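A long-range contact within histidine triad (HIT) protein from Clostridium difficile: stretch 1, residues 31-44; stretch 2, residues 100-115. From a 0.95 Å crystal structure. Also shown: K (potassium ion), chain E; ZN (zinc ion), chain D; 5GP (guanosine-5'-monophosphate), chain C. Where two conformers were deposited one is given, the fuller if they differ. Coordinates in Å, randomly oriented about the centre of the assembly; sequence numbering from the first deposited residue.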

# COMPACT_ATOMS: atom_id res chain seq x y z
N ASN A 31 -7.13 -14.40 -6.72
CA ASN A 31 -6.15 -15.00 -5.83
C ASN A 31 -4.78 -15.10 -6.46
O ASN A 31 -4.65 -15.41 -7.65
CB ASN A 31 -6.62 -16.37 -5.41
CG ASN A 31 -7.81 -16.32 -4.49
OD1 ASN A 31 -7.99 -15.38 -3.70
ND2 ASN A 31 -8.62 -17.35 -4.56
N ASP A 32 -3.76 -14.89 -5.66
CA ASP A 32 -2.40 -15.06 -6.13
C ASP A 32 -2.18 -16.55 -6.41
O ASP A 32 -2.60 -17.37 -5.62
CB ASP A 32 -1.44 -14.57 -5.07
CG ASP A 32 -0.04 -14.39 -5.60
OD1 ASP A 32 0.62 -15.42 -5.85
OD2 ASP A 32 0.39 -13.24 -5.76
N LEU A 33 -1.49 -16.87 -7.51
CA LEU A 33 -1.19 -18.25 -7.86
C LEU A 33 -0.29 -18.94 -6.83
O LEU A 33 -0.35 -20.16 -6.67
CB LEU A 33 -0.50 -18.29 -9.23
CG LEU A 33 -0.13 -19.66 -9.79
CD1 LEU A 33 -1.33 -20.58 -9.85
CD2 LEU A 33 0.48 -19.48 -11.15
N ASN A 34 0.54 -18.15 -6.15
CA ASN A 34 1.55 -18.64 -5.22
C ASN A 34 1.36 -17.96 -3.86
O ASN A 34 2.19 -17.15 -3.44
CB ASN A 34 2.97 -18.37 -5.77
CG ASN A 34 3.17 -18.92 -7.19
OD1 ASN A 34 3.26 -18.16 -8.17
ND2 ASN A 34 3.20 -20.23 -7.31
N PRO A 35 0.26 -18.29 -3.16
CA PRO A 35 -0.08 -17.49 -1.96
C PRO A 35 0.85 -17.64 -0.79
O PRO A 35 1.33 -18.74 -0.51
CB PRO A 35 -1.48 -18.01 -1.60
CG PRO A 35 -1.51 -19.41 -2.16
CD PRO A 35 -0.76 -19.31 -3.45
N VAL A 36 1.11 -16.55 -0.09
CA VAL A 36 1.90 -16.59 1.14
C VAL A 36 1.07 -16.44 2.44
O VAL A 36 1.60 -16.42 3.54
CB VAL A 36 3.06 -15.58 1.11
CG1 VAL A 36 3.83 -15.70 -0.20
CG2 VAL A 36 2.57 -14.17 1.28
N ALA A 37 -0.25 -16.36 2.31
CA ALA A 37 -1.14 -16.27 3.46
C ALA A 37 -2.48 -16.89 3.06
O ALA A 37 -2.72 -17.08 1.88
CB ALA A 37 -1.35 -14.80 3.88
N PRO A 38 -3.34 -17.19 4.04
CA PRO A 38 -4.62 -17.83 3.71
C PRO A 38 -5.47 -17.00 2.76
O PRO A 38 -6.13 -17.57 1.90
CB PRO A 38 -5.31 -18.00 5.06
CG PRO A 38 -4.21 -18.16 5.98
CD PRO A 38 -3.13 -17.19 5.49
N TYR A 39 -5.46 -15.69 2.94
CA TYR A 39 -5.92 -14.77 1.90
C TYR A 39 -4.66 -14.10 1.32
O TYR A 39 -3.90 -13.46 2.06
CB TYR A 39 -6.90 -13.71 2.43
CG TYR A 39 -8.10 -14.30 3.11
CD1 TYR A 39 -9.19 -14.76 2.39
CD2 TYR A 39 -8.13 -14.42 4.49
CE1 TYR A 39 -10.27 -15.35 3.05
CE2 TYR A 39 -9.18 -15.00 5.14
CZ TYR A 39 -10.25 -15.46 4.43
OH TYR A 39 -11.29 -16.05 5.11
N HIS A 40 -4.44 -14.31 0.03
CA HIS A 40 -3.39 -13.62 -0.71
C HIS A 40 -4.03 -13.23 -2.04
O HIS A 40 -4.20 -14.06 -2.94
CB HIS A 40 -2.15 -14.46 -0.91
CG HIS A 40 -1.04 -13.68 -1.55
ND1 HIS A 40 0.23 -14.17 -1.66
CD2 HIS A 40 -1.02 -12.44 -2.09
CE1 HIS A 40 0.99 -13.27 -2.26
NE2 HIS A 40 0.25 -12.21 -2.53
N ILE A 41 -4.48 -11.98 -2.09
CA ILE A 41 -5.33 -11.49 -3.15
C ILE A 41 -4.60 -10.37 -3.89
O ILE A 41 -3.99 -9.52 -3.25
CB ILE A 41 -6.66 -10.99 -2.55
CG1 ILE A 41 -7.43 -12.15 -1.91
CG2 ILE A 41 -7.51 -10.29 -3.61
CD1 ILE A 41 -8.50 -11.72 -0.92
N LEU A 42 -4.67 -10.39 -5.21
CA LEU A 42 -4.12 -9.33 -6.05
C LEU A 42 -5.28 -8.46 -6.52
O LEU A 42 -6.26 -8.96 -7.04
CB LEU A 42 -3.42 -9.93 -7.26
CG LEU A 42 -2.15 -10.68 -6.93
CD1 LEU A 42 -1.73 -11.62 -8.04
CD2 LEU A 42 -1.03 -9.68 -6.69
N VAL A 43 -5.12 -7.14 -6.36
CA VAL A 43 -6.11 -6.18 -6.81
C VAL A 43 -5.49 -5.35 -7.91
O VAL A 43 -4.43 -4.74 -7.69
CB VAL A 43 -6.61 -5.27 -5.66
CG1 VAL A 43 -7.77 -4.43 -6.14
CG2 VAL A 43 -7.03 -6.10 -4.45
N VAL A 44 -6.08 -5.35 -9.11
CA VAL A 44 -5.47 -4.69 -10.28
C VAL A 44 -6.47 -3.85 -11.03
O VAL A 44 -7.64 -4.23 -11.15
CB VAL A 44 -4.84 -5.65 -11.30
CG1 VAL A 44 -3.95 -6.63 -10.59
CG2 VAL A 44 -5.90 -6.39 -12.13
N HIS A 100 2.49 -4.63 -14.12
CA HIS A 100 1.12 -4.14 -14.28
C HIS A 100 0.68 -3.80 -12.87
O HIS A 100 0.68 -4.69 -12.02
CB HIS A 100 0.22 -5.22 -14.89
CG HIS A 100 -1.21 -4.82 -15.07
ND1 HIS A 100 -1.84 -4.88 -16.30
CD2 HIS A 100 -2.16 -4.48 -14.16
CE1 HIS A 100 -3.11 -4.55 -16.14
NE2 HIS A 100 -3.32 -4.31 -14.85
N LEU A 101 0.31 -2.54 -12.61
CA LEU A 101 -0.05 -2.09 -11.26
C LEU A 101 -0.90 -3.12 -10.54
O LEU A 101 -1.96 -3.54 -11.01
CB LEU A 101 -0.84 -0.78 -11.29
CG LEU A 101 -1.07 -0.14 -9.92
CD1 LEU A 101 0.23 0.51 -9.39
CD2 LEU A 101 -2.19 0.85 -9.97
N HIS A 102 -0.48 -3.46 -9.34
CA HIS A 102 -1.23 -4.40 -8.51
C HIS A 102 -0.92 -4.17 -7.06
O HIS A 102 0.20 -3.81 -6.70
CB HIS A 102 -0.87 -5.88 -8.89
CG HIS A 102 0.58 -6.23 -8.74
ND1 HIS A 102 1.48 -5.97 -9.74
CD2 HIS A 102 1.30 -6.82 -7.74
CE1 HIS A 102 2.69 -6.36 -9.37
NE2 HIS A 102 2.60 -6.89 -8.17
N TYR A 103 -1.91 -4.44 -6.22
CA TYR A 103 -1.75 -4.44 -4.79
C TYR A 103 -1.98 -5.84 -4.27
O TYR A 103 -2.93 -6.51 -4.66
CB TYR A 103 -2.74 -3.45 -4.13
CG TYR A 103 -2.29 -2.03 -4.30
CD1 TYR A 103 -2.35 -1.38 -5.51
CD2 TYR A 103 -1.72 -1.35 -3.24
CE1 TYR A 103 -1.86 -0.06 -5.64
CE2 TYR A 103 -1.25 -0.04 -3.35
CZ TYR A 103 -1.32 0.59 -4.56
OH TYR A 103 -0.83 1.85 -4.72
N HIS A 104 -1.11 -6.26 -3.37
CA HIS A 104 -1.29 -7.51 -2.63
C HIS A 104 -2.06 -7.23 -1.35
O HIS A 104 -1.72 -6.30 -0.62
CB HIS A 104 0.06 -8.08 -2.21
CG HIS A 104 1.00 -8.42 -3.32
ND1 HIS A 104 1.17 -9.72 -3.76
CD2 HIS A 104 1.90 -7.65 -3.99
CE1 HIS A 104 2.10 -9.71 -4.70
NE2 HIS A 104 2.56 -8.47 -4.86
N ILE A 105 -3.05 -8.09 -1.07
CA ILE A 105 -3.67 -8.15 0.25
C ILE A 105 -3.26 -9.47 0.87
O ILE A 105 -3.49 -10.53 0.28
CB ILE A 105 -5.22 -8.14 0.20
CG1 ILE A 105 -5.82 -7.09 -0.73
CG2 ILE A 105 -5.77 -7.98 1.61
CD1 ILE A 105 -7.34 -7.29 -0.91
N LEU A 106 -2.68 -9.40 2.07
CA LEU A 106 -2.36 -10.60 2.87
C LEU A 106 -3.23 -10.59 4.11
O LEU A 106 -3.29 -9.58 4.81
CB LEU A 106 -0.90 -10.61 3.30
CG LEU A 106 0.12 -10.54 2.16
CD1 LEU A 106 1.53 -10.62 2.75
CD2 LEU A 106 -0.06 -11.59 1.10
N ALA A 107 -3.88 -11.71 4.43
CA ALA A 107 -4.74 -11.75 5.62
C ALA A 107 -4.99 -13.20 6.03
O ALA A 107 -4.61 -14.14 5.34
CB ALA A 107 -6.07 -11.05 5.36
N GLY A 108 -5.66 -13.35 7.17
CA GLY A 108 -6.15 -14.65 7.62
C GLY A 108 -5.19 -15.38 8.53
O GLY A 108 -5.44 -16.53 8.87
N LYS A 109 -4.11 -14.72 8.92
CA LYS A 109 -3.14 -15.25 9.86
C LYS A 109 -2.37 -14.06 10.44
O LYS A 109 -2.34 -12.97 9.86
CB LYS A 109 -2.15 -16.23 9.20
CG LYS A 109 -1.18 -15.59 8.22
CD LYS A 109 -0.20 -16.59 7.63
CE LYS A 109 1.08 -16.61 8.34
NZ LYS A 109 2.05 -17.47 7.64
N LYS A 110 -1.72 -14.29 11.57
CA LYS A 110 -0.83 -13.30 12.14
C LYS A 110 0.41 -13.21 11.26
O LYS A 110 1.20 -14.16 11.22
CB LYS A 110 -0.45 -13.62 13.58
CG LYS A 110 0.59 -12.66 14.17
CD LYS A 110 0.11 -11.21 14.20
CE LYS A 110 0.91 -10.35 15.20
NZ LYS A 110 2.10 -9.66 14.61
N LEU A 111 0.60 -12.11 10.53
CA LEU A 111 1.65 -12.04 9.52
C LEU A 111 3.00 -11.71 10.15
O LEU A 111 3.07 -10.93 11.09
CB LEU A 111 1.31 -10.97 8.48
CG LEU A 111 0.03 -11.19 7.71
CD1 LEU A 111 -0.35 -9.92 6.96
CD2 LEU A 111 0.17 -12.36 6.74
N PRO A 112 4.08 -12.32 9.63
CA PRO A 112 5.42 -11.93 10.08
C PRO A 112 5.82 -10.55 9.52
O PRO A 112 5.31 -10.17 8.48
CB PRO A 112 6.31 -13.01 9.48
CG PRO A 112 5.60 -13.40 8.24
CD PRO A 112 4.15 -13.36 8.59
N ASN A 113 6.75 -9.86 10.17
CA ASN A 113 7.35 -8.64 9.60
C ASN A 113 8.49 -9.07 8.70
O ASN A 113 9.64 -9.18 9.12
CB ASN A 113 7.83 -7.67 10.68
CG ASN A 113 8.28 -6.35 10.10
OD1 ASN A 113 8.62 -6.26 8.92
ND2 ASN A 113 8.32 -5.32 10.93
N TYR A 114 8.14 -9.37 7.46
CA TYR A 114 9.09 -9.92 6.52
C TYR A 114 10.32 -9.03 6.36
O TYR A 114 11.45 -9.51 6.27
CB TYR A 114 8.43 -10.08 5.17
CG TYR A 114 7.40 -11.15 5.09
CD1 TYR A 114 7.80 -12.47 5.07
CD2 TYR A 114 6.04 -10.86 4.99
CE1 TYR A 114 6.92 -13.48 4.98
CE2 TYR A 114 5.12 -11.90 4.90
CZ TYR A 114 5.58 -13.21 4.89
OH TYR A 114 4.70 -14.26 4.80
N GLU A 115 10.13 -7.71 6.25
CA GLU A 115 11.25 -6.83 5.96
C GLU A 115 12.16 -6.65 7.17
O GLU A 115 13.29 -6.22 7.02
CB GLU A 115 10.77 -5.48 5.42
CG GLU A 115 10.16 -5.57 4.03
CD GLU A 115 8.73 -6.07 3.99
OE1 GLU A 115 8.29 -6.26 2.86
OE2 GLU A 115 8.06 -6.23 5.04
K K E . 2.73 -2.78 -9.33
ZN ZN D . -0.99 -5.26 -18.17
P 5GP C . 5.06 -9.08 -7.71
O1P 5GP C . 6.20 -9.83 -7.06
O2P 5GP C . 5.27 -8.67 -9.14
O3P 5GP C . 4.68 -7.91 -6.89
O5' 5GP C . 3.76 -9.96 -7.59
C5' 5GP C . 3.30 -10.70 -8.69
C4' 5GP C . 2.46 -11.83 -8.21
O4' 5GP C . 1.78 -12.39 -9.34
C3' 5GP C . 3.25 -12.96 -7.56
O3' 5GP C . 2.91 -13.06 -6.18
C2' 5GP C . 2.79 -14.23 -8.33
O2' 5GP C . 2.55 -15.37 -7.53
C1' 5GP C . 1.53 -13.74 -9.06
N9 5GP C . 1.26 -14.40 -10.33
C8 5GP C . 2.15 -14.51 -11.33
N7 5GP C . 1.58 -15.14 -12.38
C5 5GP C . 0.30 -15.40 -12.03
C6 5GP C . -0.74 -16.02 -12.70
O6 5GP C . -0.64 -16.50 -13.87
N1 5GP C . -1.90 -16.09 -12.01
C2 5GP C . -2.06 -15.61 -10.76
N2 5GP C . -3.27 -15.75 -10.19
N3 5GP C . -1.08 -15.01 -10.07
C4 5GP C . 0.10 -14.92 -10.73
O HOH W 1 3.50 -18.07 4.79
O HOH W 2 2.38 -15.07 5.86
O HOH W 3 2.97 -4.45 -6.61
O HOH W 4 4.27 -0.21 -8.47

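What lies at the apolar centre of the contact? Ile-105 gives up more surface to the other stretch than any other residue here, 81 Å² of the 879 Å² buried in all. Its CD1 reaches CG2 of Val-43 at 3.7 Å and CG2 of Ile-41 at 4.0 Å, so one branched side chain packs against two neighbours on the facing strand. Further along the same face CB of Tyr-39 meets CB of Ala-107 at 4.0 Å, a contact between the base of a large side chain and a small one, with Gly-108 CA at the ring's edge, 3.7 Å from Tyr-39 CD2.

What keeps these side chains in register? The strands 39-44 and 103-107 run antiparallel, and three pairs of backbone hydrogen bonds tie them. Tyr-39 N donates to Ala-107 O (3.0 Å) and Ala-107 N to Tyr-39 O (2.9 Å); Ile-41 N donates to Ile-105 O (2.9 Å) and Ile-105 N to Ile-41 O (2.8 Å); Val-43 N donates to Tyr-103 O (2.8 Å) and Tyr-103 N to Val-43 O (2.9 Å). In between, alpha carbons approach carbonyls, as where His-40 CA lies 3.2 Å from Ile-105 O.

How does the other face accommodate two histidines? Leucine methyls cover their rings: Leu-106 CD2 sits over the face of His-40, 3.5 Å from the ring centroid, and Leu-42 CD2 over that of His-104, 3.9 Å from its centroid. The ring edges remain free for polar work, and His-40 NE2 and His-104 ND1 share a nearly straight hydrogen bond of 2.9 Å. Val-36 N donates to His-40 ND1 at 3.0 Å, so both ring nitrogens of His-40 are engaged. The other ring nitrogen of His-104, NE2, donates to O3P of the guanosine monophosphate (3.0 Å), as does His-102 NE2 (2.6 Å), while Asp-32 OD2 accepts from the ribose O3' (2.6 Å). The nucleotide thus bridges the stretches.

How does the contact finish at its polar edge? Beyond the strand, Pro-38 CD packs on Lys-109 CD at 3.7 Å, using the aliphatic part of the lysine. Its amine stays among solvent: water 2 donates to Val-36 O (2.8 Å), accepts from Lys-109 NZ (3.0 Å) and hydrogen-bonds Tyr-114 OH (2.7 Å), linking groups too far apart to bond directly. Gly-108 suits the turn between: a CB there would clash with Tyr-39 CD2, 2.8 Å away, and jam against the preceding carbonyl.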